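PDB 3G64: putative enoyl-CoA hydratase from Streptomyces coelicolor A3, which probably catalyses the hydration of enoyl-CoA thioesters or a related reaction on acyl-CoA substrates, as members of the crotonase superfamily do. Local coordinates for residues N39-F43 with E44-D48; G85-L88 with S89-T92; A247-Q250 with A251-T255; Y259-F262 with H263-T267. All coordinates share one frame; numbering follows the deposited sequence.

Interaction 1: residues N39-F43 with E44-D48; sequences NALTF and EAYAD
Two first torsions bring Thr42 to Ala45 and Leu41 to Tyr46 at the start of a helix. In Thr42, OG1 stands between the backbone N and the carbonyl carbon (chi1 60°), turned back toward the helix, where it accepts a bond from Ala45 N at 3.1 Å. In Tyr46, CG lies beside the backbone N and opposite the carbonyl carbon (chi1 -81°), which carries the phenol back beside Leu41. The side chains of Leu41 and Tyr46 cross at about a right angle; Leu41 CD1 comes within 3.6 Å of Tyr46 CZ, approaching the ring obliquely. The other branch, Leu41 CD2, rests 4.1 Å from Ala45 CB. Thr42 is thus the N-cap of helix 43-58, at the end of the loop that follows strand 27-32. Leu41 itself is backbone-bonded to Gly77 and Asp79, so the cap is tied to a second loop of the crotonase-like fold. The carbonyl of Thr42 works as well: Tyr46 N donates to Thr42 O at 3.1 Å in a nearly straight bond (172°), while Ala45 N reaches the same oxygen only weakly. One turn on, Ala47 N donates to Phe43 O at 3.1 Å. The Tyr46 ring also meets Ile83, Ala127 and Met101, from three further helices. With an alanine here, Leu41 CD1 would probably lose the ring it rests on and be freer to shift. Glu44 OE1 lies 3.6 Å from Thr42 OG1.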
loop_
_atom_site.group_PDB
_atom_site.type_symbol
_atom_site.label_atom_id
_atom_site.label_comp_id
_atom_site.label_asym_id
_atom_site.label_seq_id
_atom_site.Cartn_x
_atom_site.Cartn_y
_atom_site.Cartn_z
ATOM N N ASN A 39 9.464 -28.118 11.084
ATOM C CA ASN A 39 9.443 -28.049 9.640
ATOM C C ASN A 39 10.505 -27.154 9.011
ATOM O O ASN A 39 10.317 -26.636 7.901
ATOM C CB ASN A 39 8.042 -27.646 9.225
ATOM C CG ASN A 39 7.002 -28.579 9.828
ATOM O OD1 ASN A 39 7.181 -29.803 9.778
ATOM N ND2 ASN A 39 5.930 -28.020 10.406
ATOM N N ALA A 40 11.623 -26.985 9.711
ATOM C CA ALA A 40 12.738 -26.213 9.167
ATOM C C ALA A 40 13.117 -26.706 7.768
ATOM O O ALA A 40 13.285 -27.910 7.520
ATOM C CB ALA A 40 13.962 -26.260 10.108
ATOM N N LEU A 41 13.285 -25.753 6.866
ATOM C CA LEU A 41 13.542 -26.032 5.468
ATOM C C LEU A 41 15.004 -26.363 5.165
ATOM O O LEU A 41 15.930 -25.763 5.710
ATOM C CB LEU A 41 13.115 -24.822 4.636
ATOM C CG LEU A 41 11.650 -24.422 4.739
ATOM C CD1 LEU A 41 11.412 -23.059 4.055
ATOM C CD2 LEU A 41 10.817 -25.510 4.107
ATOM N N THR A 42 15.192 -27.311 4.257
ATOM C CA THR A 42 16.512 -27.671 3.774
ATOM C C THR A 42 16.635 -27.244 2.301
ATOM O O THR A 42 15.645 -26.871 1.674
ATOM C CB THR A 42 16.664 -29.160 3.802
ATOM O OG1 THR A 42 15.647 -29.717 2.963
ATOM C CG2 THR A 42 16.479 -29.711 5.265
ATOM N N PHE A 43 17.837 -27.356 1.744
ATOM C CA PHE A 43 18.043 -27.059 0.348
ATOM C C PHE A 43 17.090 -27.865 -0.511
ATOM O O PHE A 43 16.550 -27.349 -1.479
ATOM C CB PHE A 43 19.493 -27.386 -0.049
ATOM C CG PHE A 43 20.505 -26.479 0.599
ATOM C CD1 PHE A 43 20.328 -25.108 0.575
ATOM C CD2 PHE A 43 21.605 -26.995 1.251
ATOM C CE1 PHE A 43 21.245 -24.253 1.182
ATOM C CE2 PHE A 43 22.528 -26.161 1.860
ATOM C CZ PHE A 43 22.350 -24.778 1.820
ATOM N N GLU A 44 16.916 -29.140 -0.175
ATOM C CA GLU A 44 16.096 -30.044 -0.987
ATOM C C GLU A 44 14.603 -29.721 -0.891
ATOM O O GLU A 44 13.859 -29.970 -1.827
ATOM C CB GLU A 44 16.326 -31.509 -0.582
ATOM C CG GLU A 44 17.695 -32.040 -0.951
ATOM C CD GLU A 44 18.790 -31.615 0.037
ATOM O OE1 GLU A 44 18.482 -31.080 1.137
ATOM O OE2 GLU A 44 19.979 -31.812 -0.310
ATOM N N ALA A 45 14.159 -29.182 0.240
ATOM C CA ALA A 45 12.761 -28.795 0.359
ATOM C C ALA A 45 12.478 -27.562 -0.506
ATOM O O ALA A 45 11.438 -27.470 -1.149
ATOM C CB ALA A 45 12.394 -28.530 1.803
ATOM N N TYR A 46 13.395 -26.600 -0.497
ATOM C CA TYR A 46 13.262 -25.470 -1.412
ATOM C C TYR A 46 13.223 -25.967 -2.865
ATOM O O TYR A 46 12.442 -25.467 -3.671
ATOM C CB TYR A 46 14.431 -24.511 -1.247
ATOM C CG TYR A 46 14.298 -23.554 -0.077
ATOM C CD1 TYR A 46 13.272 -22.603 -0.035
ATOM C CD2 TYR A 46 15.223 -23.565 0.951
ATOM C CE1 TYR A 46 13.170 -21.705 1.030
ATOM C CE2 TYR A 46 15.135 -22.676 2.001
ATOM C CZ TYR A 46 14.107 -21.754 2.036
ATOM O OH TYR A 46 14.052 -20.887 3.096
ATOM N N ALA A 47 14.060 -26.955 -3.197
ATOM C CA ALA A 47 14.117 -27.430 -4.582
ATOM C C ALA A 47 12.815 -28.100 -4.974
ATOM O O ALA A 47 12.348 -27.965 -6.110
ATOM C CB ALA A 47 15.341 -28.390 -4.805
ATOM N N ASP A 48 12.212 -28.823 -4.036
ATOM C CA ASP A 48 10.938 -29.457 -4.323
ATOM C C ASP A 48 9.810 -28.445 -4.402
ATOM O O ASP A 48 8.905 -28.590 -5.236
ATOM C CB ASP A 48 10.614 -30.554 -3.309
ATOM C CG ASP A 48 11.310 -31.871 -3.634
ATOM O OD1 ASP A 48 12.172 -31.891 -4.555
ATOM O OD2 ASP A 48 10.992 -32.875 -2.960
#

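Interaction 2: residues G85-L88 with S89-T92; sequences GATL and SMDT
Thr87 and Met90 open and close a type I beta turn, with Leu88 and Ser89 at its corner, that carries the chain out of helix 80-87 and toward helix 92-111. The backbone bonds come first. Met90 N donates to Thr87 O at 3.2 Å, and Ser89 N donates to Ala86 O at 3.1 Å; in both the donor sits well above the plane of the carbonyl instead of meeting a lone pair, consistent with a tight turn at the end of a helix. Water provides the second kind of link: one molecule donates to Ala86 O at 2.9 Å and is also hydrogen-bonded to Ser89 OG at 3.2 Å, so that Ala86 O is held by both a peptide N-H and a water. Van der Waals contact of the side chains is the third. Met90, a selenomethionine, folds back because its CG is opposite the carbonyl carbon (chi1 -67°), and its chain then runs back alongside Thr87, with CG 3.5 Å from Ala86 O. Thr87 turns its hydroxyl elsewhere, to Ile84 O and to Tyr259 OH of the second subunit, while Leu88 packs on His263 of that same subunit. The methyl is left to make the apolar pair with the selenium: Thr87 CG2 lies 4.1 Å from Met90 SE.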
loop_
_atom_site.group_PDB
_atom_site.type_symbol
_atom_site.label_atom_id
_atom_site.label_comp_id
_atom_site.label_asym_id
_atom_site.label_seq_id
_atom_site.Cartn_x
_atom_site.Cartn_y
_atom_site.Cartn_z
ATOM N N GLY A 85 24.825 -23.043 8.425
ATOM C CA GLY A 85 26.140 -23.629 8.554
ATOM C C GLY A 85 26.715 -24.018 7.200
ATOM O O GLY A 85 27.890 -23.787 6.923
ATOM N N ALA A 86 25.898 -24.612 6.337
ATOM C CA ALA A 86 26.398 -24.993 5.022
ATOM C C ALA A 86 26.771 -23.769 4.144
ATOM O O ALA A 86 27.770 -23.802 3.422
ATOM C CB ALA A 86 25.373 -25.862 4.302
ATOM N N THR A 87 25.990 -22.692 4.204
ATOM C CA THR A 87 26.300 -21.524 3.361
ATOM C C THR A 87 27.621 -20.867 3.747
ATOM O O THR A 87 28.254 -20.177 2.921
ATOM C CB THR A 87 25.200 -20.438 3.396
ATOM O OG1 THR A 87 25.034 -19.938 4.734
ATOM C CG2 THR A 87 23.876 -20.969 2.861
ATOM N N LEU A 88 28.057 -21.069 4.987
ATOM C CA LEU A 88 29.335 -20.486 5.412
ATOM C C LEU A 88 30.540 -21.052 4.666
ATOM O O LEU A 88 31.635 -20.490 4.724
ATOM C CB LEU A 88 29.530 -20.623 6.930
ATOM C CG LEU A 88 28.594 -19.632 7.651
ATOM C CD1 LEU A 88 28.566 -19.909 9.114
ATOM C CD2 LEU A 88 29.089 -18.204 7.365
ATOM N N SER A 89 30.386 -22.165 3.959
ATOM C CA SER A 89 31.540 -22.580 3.159
ATOM C C SER A 89 31.222 -22.698 1.654
ATOM O O SER A 89 31.883 -23.432 0.927
ATOM C CB SER A 89 32.190 -23.848 3.723
ATOM O OG SER A 89 31.317 -24.951 3.649
HETATM N N MSE A 90 30.227 -21.954 1.192
HETATM C CA MSE A 90 29.865 -21.983 -0.222
HETATM C C MSE A 90 30.601 -20.924 -1.003
HETATM O O MSE A 90 30.873 -19.832 -0.479
HETATM C CB MSE A 90 28.374 -21.691 -0.412
HETATM C CG MSE A 90 27.515 -22.736 0.128
HETATM SE SE MSE A 90 25.699 -22.509 -0.475
HETATM C CE MSE A 90 25.538 -24.380 -0.325
ATOM N N ASP A 91 30.852 -21.220 -2.272
ATOM C CA ASP A 91 31.452 -20.235 -3.157
ATOM C C ASP A 91 30.432 -19.154 -3.543
ATOM O O ASP A 91 29.213 -19.298 -3.353
ATOM C CB ASP A 91 32.107 -20.891 -4.390
ATOM C CG ASP A 91 31.102 -21.539 -5.345
ATOM O OD1 ASP A 91 30.114 -20.890 -5.760
ATOM O OD2 ASP A 91 31.311 -22.720 -5.709
ATOM N N THR A 92 30.946 -18.068 -4.091
ATOM C CA THR A 92 30.126 -16.929 -4.482
ATOM C C THR A 92 28.962 -17.280 -5.422
ATOM O O THR A 92 27.869 -16.753 -5.275
ATOM C CB THR A 92 31.019 -15.908 -5.189
ATOM O OG1 THR A 92 32.161 -15.630 -4.350
ATOM C CG2 THR A 92 30.228 -14.613 -5.514
HETATM O O HOH W 1 28.713 -26.185 2.166
#

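Interaction 3: residues A247-Q250 with A251-T255; sequences ASTQ and ALLMT
Gln250 and Leu253 meet in a local, within-helix contact on the last turns of helix 239-253, a largely buried stretch where the chain lies against the third subunit. The backbone supplies the regular part. Ala251 N donates to Ala247 O at 3.0 Å, and equivalent i to i+4 bonds join Ser248 to Leu252, Thr249 to Leu253 and Gln250 to Met254. In the last of these, Met254 N comes nearly head-on to the Gln250 carbonyl, 2.9 Å from O. Beyond it, Leu252 O accepts from two atoms of Thr255, the backbone N at 3.0 Å and the hydroxyl OG1 at 2.8 Å, the hydroxyl lying in the carbonyl plane.

Two side-chain pairs ride on this frame. Thr249 and Leu253 lie side by side and point the same way, with Thr249 CG2 4.2 Å from Leu253 CD1; both also touch helix 221-234, and Thr249 OG1 is spent on Leu245 O. Gln250 crosses Leu253 at a slant. A bend at chi2 (-52°) curls its chain, leaving OE1 3.8 Å from Leu253 CD1. The amide's two ends are then used across the subunit boundary: NE2 bonds to Asp159 OD1 and OE1 to Ser156 N, both of the third subunit, where Asn99 also packs on Ala251 and Met254.

Thr249 thus faces helix 221-234 and Gln250 the third subunit, while Leu253 touches both, the latter through Leu155 of that subunit. Bonds at both ends probably fix the rotation of the buried Gln250 amide, with an apolar methyl beside OE1.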
loop_
_atom_site.group_PDB
_atom_site.type_symbol
_atom_site.label_atom_id
_atom_site.label_comp_id
_atom_site.label_asym_id
_atom_site.label_seq_id
_atom_site.Cartn_x
_atom_site.Cartn_y
_atom_site.Cartn_z
ATOM N N ALA A 247 -9.394 -4.751 -19.326
ATOM C CA ALA A 247 -10.217 -4.764 -20.532
ATOM C C ALA A 247 -9.997 -6.032 -21.347
ATOM O O ALA A 247 -10.949 -6.722 -21.684
ATOM C CB ALA A 247 -9.941 -3.513 -21.394
ATOM N N SER A 248 -8.739 -6.330 -21.670
ATOM C CA SER A 248 -8.427 -7.561 -22.394
ATOM C C SER A 248 -8.917 -8.811 -21.664
ATOM O O SER A 248 -9.507 -9.695 -22.266
ATOM C CB SER A 248 -6.911 -7.680 -22.632
ATOM O OG SER A 248 -6.522 -6.808 -23.678
ATOM N N THR A 249 -8.635 -8.891 -20.369
ATOM C CA THR A 249 -8.935 -10.087 -19.598
ATOM C C THR A 249 -10.460 -10.292 -19.441
ATOM O O THR A 249 -10.959 -11.412 -19.599
ATOM C CB THR A 249 -8.268 -10.001 -18.193
ATOM O OG1 THR A 249 -6.827 -9.927 -18.330
ATOM C CG2 THR A 249 -8.625 -11.176 -17.357
ATOM N N GLN A 250 -11.175 -9.228 -19.073
ATOM C CA GLN A 250 -12.623 -9.312 -18.870
ATOM C C GLN A 250 -13.293 -9.664 -20.201
ATOM O O GLN A 250 -14.145 -10.535 -20.255
ATOM C CB GLN A 250 -13.193 -8.008 -18.307
ATOM C CG GLN A 250 -12.834 -7.685 -16.859
ATOM C CD GLN A 250 -13.125 -8.826 -15.852
ATOM O OE1 GLN A 250 -12.584 -9.929 -15.958
ATOM N NE2 GLN A 250 -13.944 -8.533 -14.855
ATOM N N ALA A 251 -12.886 -9.009 -21.285
ATOM C CA ALA A 251 -13.450 -9.354 -22.580
ATOM C C ALA A 251 -13.190 -10.834 -22.902
ATOM O O ALA A 251 -14.093 -11.540 -23.355
ATOM C CB ALA A 251 -12.943 -8.422 -23.680
ATOM N N LEU A 252 -11.980 -11.326 -22.641
ATOM C CA LEU A 252 -11.707 -12.745 -22.871
ATOM C C LEU A 252 -12.641 -13.633 -22.046
ATOM O O LEU A 252 -13.171 -14.645 -22.534
ATOM C CB LEU A 252 -10.247 -13.105 -22.553
ATOM C CG LEU A 252 -9.882 -14.596 -22.562
ATOM C CD1 LEU A 252 -9.920 -15.107 -23.972
ATOM C CD2 LEU A 252 -8.474 -14.818 -21.983
ATOM N N LEU A 253 -12.844 -13.270 -20.789
ATOM C CA LEU A 253 -13.611 -14.136 -19.910
ATOM C C LEU A 253 -15.104 -14.103 -20.301
ATOM O O LEU A 253 -15.847 -15.065 -20.075
ATOM C CB LEU A 253 -13.409 -13.749 -18.434
ATOM C CG LEU A 253 -12.013 -14.060 -17.839
ATOM C CD1 LEU A 253 -11.888 -13.602 -16.399
ATOM C CD2 LEU A 253 -11.746 -15.520 -17.918
HETATM N N MSE A 254 -15.528 -12.987 -20.876
HETATM C CA MSE A 254 -16.885 -12.864 -21.387
HETATM C C MSE A 254 -17.164 -13.789 -22.590
HETATM O O MSE A 254 -18.321 -13.946 -22.981
HETATM C CB MSE A 254 -17.210 -11.413 -21.729
HETATM C CG MSE A 254 -17.570 -10.582 -20.526
HETATM SE SE MSE A 254 -18.188 -8.818 -21.089
HETATM C CE MSE A 254 -18.500 -8.060 -19.323
ATOM N N THR A 255 -16.123 -14.400 -23.161
ATOM C CA THR A 255 -16.305 -15.454 -24.177
ATOM C C THR A 255 -16.264 -16.869 -23.578
ATOM O O THR A 255 -16.363 -17.867 -24.307
ATOM C CB THR A 255 -15.219 -15.407 -25.280
ATOM O OG1 THR A 255 -13.998 -15.991 -24.787
ATOM C CG2 THR A 255 -14.956 -13.963 -25.759
#

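Interaction 4: residues Y259-F262 with H263-T267; sequences YAEF and HAAFT
Phe262 and Phe266, one turn apart on helix 257-267, make the aromatic part of this contact. Both carry CG opposite the backbone N (chi1 159° and 180°), which sends the two rings out from the helix in much the same direction. Their planes are inclined by only 30°, yet they are slid so far apart, with centroids 5.9 Å from each other, that they barely overlap. What lies over a face of the Phe262 ring is instead the Phe266 methylene: CB is 4.2 Å from Phe262 CZ, toward the ring's rim.

The backbone bonds are those of a regular helix: Phe266 N to Phe262 O and Ala265 N to Glu261 O are both 2.9 Å, Ala264 N to Ala260 O is 3.0 Å, and His263 N to Tyr259 O is weak at 3.4 Å.

Charge enters through Glu261. Bent at chi2, its carboxylate passes alongside the small side chains of the next turn, OE1 lying 4.2 Å from Ala264 CB. OE2 is engaged beyond the helix, in a salt bridge with Arg270 and a hydrogen bond from Lys273 N.

The helix is therefore two-sided in its chemistry. Its aromatic flank meets the third subunit, where Arg152 packs on Phe262 and Val80 on Phe266, whereas the carboxylate ties the helix to the C-terminal tail of its own chain and probably has its negative charge balanced there.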
loop_
_atom_site.group_PDB
_atom_site.type_symbol
_atom_site.label_atom_id
_atom_site.label_comp_id
_atom_site.label_asym_id
_atom_site.label_seq_id
_atom_site.Cartn_x
_atom_site.Cartn_y
_atom_site.Cartn_z
ATOM N N TYR A 259 -19.077 -17.457 -17.671
ATOM C CA TYR A 259 -19.863 -16.239 -17.712
ATOM C C TYR A 259 -21.244 -16.529 -18.303
ATOM O O TYR A 259 -22.237 -16.038 -17.791
ATOM C CB TYR A 259 -19.159 -15.235 -18.594
ATOM C CG TYR A 259 -19.800 -13.871 -18.730
ATOM C CD1 TYR A 259 -20.013 -13.057 -17.614
ATOM C CD2 TYR A 259 -20.120 -13.365 -19.991
ATOM C CE1 TYR A 259 -20.535 -11.784 -17.759
ATOM C CE2 TYR A 259 -20.629 -12.091 -20.152
ATOM C CZ TYR A 259 -20.837 -11.308 -19.042
ATOM O OH TYR A 259 -21.342 -10.049 -19.210
ATOM N N ALA A 260 -21.297 -17.315 -19.380
ATOM C CA ALA A 260 -22.589 -17.666 -19.992
ATOM C C ALA A 260 -23.420 -18.489 -18.998
ATOM O O ALA A 260 -24.633 -18.277 -18.842
ATOM C CB ALA A 260 -22.395 -18.422 -21.305
ATOM N N GLU A 261 -22.757 -19.401 -18.300
ATOM C CA GLU A 261 -23.454 -20.243 -17.346
ATOM C C GLU A 261 -24.004 -19.405 -16.200
ATOM O O GLU A 261 -25.097 -19.688 -15.689
ATOM C CB GLU A 261 -22.583 -21.399 -16.859
ATOM C CG GLU A 261 -23.074 -22.087 -15.564
ATOM C CD GLU A 261 -24.364 -22.946 -15.719
ATOM O OE1 GLU A 261 -24.987 -22.971 -16.797
ATOM O OE2 GLU A 261 -24.730 -23.619 -14.735
ATOM N N PHE A 262 -23.293 -18.351 -15.805
ATOM C CA PHE A 262 -23.842 -17.530 -14.729
ATOM C C PHE A 262 -25.222 -17.000 -15.130
ATOM O O PHE A 262 -26.156 -17.008 -14.340
ATOM C CB PHE A 262 -22.989 -16.311 -14.373
ATOM C CG PHE A 262 -23.791 -15.251 -13.659
ATOM C CD1 PHE A 262 -24.170 -15.434 -12.330
ATOM C CD2 PHE A 262 -24.253 -14.133 -14.341
ATOM C CE1 PHE A 262 -24.929 -14.487 -11.676
ATOM C CE2 PHE A 262 -25.022 -13.183 -13.699
ATOM C CZ PHE A 262 -25.365 -13.356 -12.375
ATOM N N HIS A 263 -25.311 -16.494 -16.351
ATOM C CA HIS A 263 -26.539 -15.880 -16.825
ATOM C C HIS A 263 -27.667 -16.914 -17.050
ATOM O O HIS A 263 -28.826 -16.659 -16.713
ATOM C CB HIS A 263 -26.281 -15.094 -18.105
ATOM C CG HIS A 263 -27.470 -14.325 -18.570
ATOM N ND1 HIS A 263 -28.303 -14.775 -19.577
ATOM C CD2 HIS A 263 -27.997 -13.153 -18.142
ATOM C CE1 HIS A 263 -29.278 -13.909 -19.753
ATOM N NE2 HIS A 263 -29.118 -12.914 -18.893
ATOM N N ALA A 264 -27.317 -18.062 -17.624
ATOM C CA ALA A 264 -28.279 -19.135 -17.812
ATOM C C ALA A 264 -28.842 -19.581 -16.461
ATOM O O ALA A 264 -30.054 -19.758 -16.326
ATOM C CB ALA A 264 -27.641 -20.299 -18.542
ATOM N N ALA A 265 -27.968 -19.737 -15.461
ATOM C CA ALA A 265 -28.390 -20.188 -14.129
ATOM C C ALA A 265 -29.210 -19.129 -13.422
ATOM O O ALA A 265 -30.203 -19.437 -12.737
ATOM C CB ALA A 265 -27.207 -20.567 -13.277
ATOM N N PHE A 266 -28.798 -17.878 -13.592
ATOM C CA PHE A 266 -29.539 -16.781 -13.016
ATOM C C PHE A 266 -30.968 -16.786 -13.564
ATOM O O PHE A 266 -31.934 -16.734 -12.796
ATOM C CB PHE A 266 -28.883 -15.447 -13.343
ATOM C CG PHE A 266 -29.616 -14.265 -12.778
ATOM C CD1 PHE A 266 -29.494 -13.939 -11.438
ATOM C CD2 PHE A 266 -30.441 -13.490 -13.586
ATOM C CE1 PHE A 266 -30.166 -12.851 -10.917
ATOM C CE2 PHE A 266 -31.122 -12.400 -13.069
ATOM C CZ PHE A 266 -30.980 -12.080 -11.732
ATOM N N THR A 267 -31.102 -16.840 -14.886
ATOM C CA THR A 267 -32.427 -16.793 -15.513
ATOM C C THR A 267 -33.303 -18.016 -15.216
ATOM O O THR A 267 -34.526 -17.925 -15.251
ATOM C CB THR A 267 -32.350 -16.597 -17.043
ATOM O OG1 THR A 267 -31.613 -17.672 -17.627
ATOM C CG2 THR A 267 -31.708 -15.280 -17.386
#

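Interactions 1 and 2 adjoin, Phe43 CE2 lying 3.8 Å from Ala86 CB; interactions 3 and 4 likewise meet, through Met254 CG and Tyr259 CE2, 3.4 Å apart. The two pairs lie on opposite sides of the chain's centre. Each of the first pair marks a helix end: interaction 1, partly buried, starts a helix with a threonine cap, and interaction 2, at the surface and touching the second subunit, leaves one by a turn with a bridging water. The second pair lies on consecutive C-terminal helices, both touching the third subunit. There interaction 3 is buried and holds an amide bonded at both ends, while interaction 4, less covered, relies on aromatic rings and a carboxylate whose polar partners lie beyond its segments.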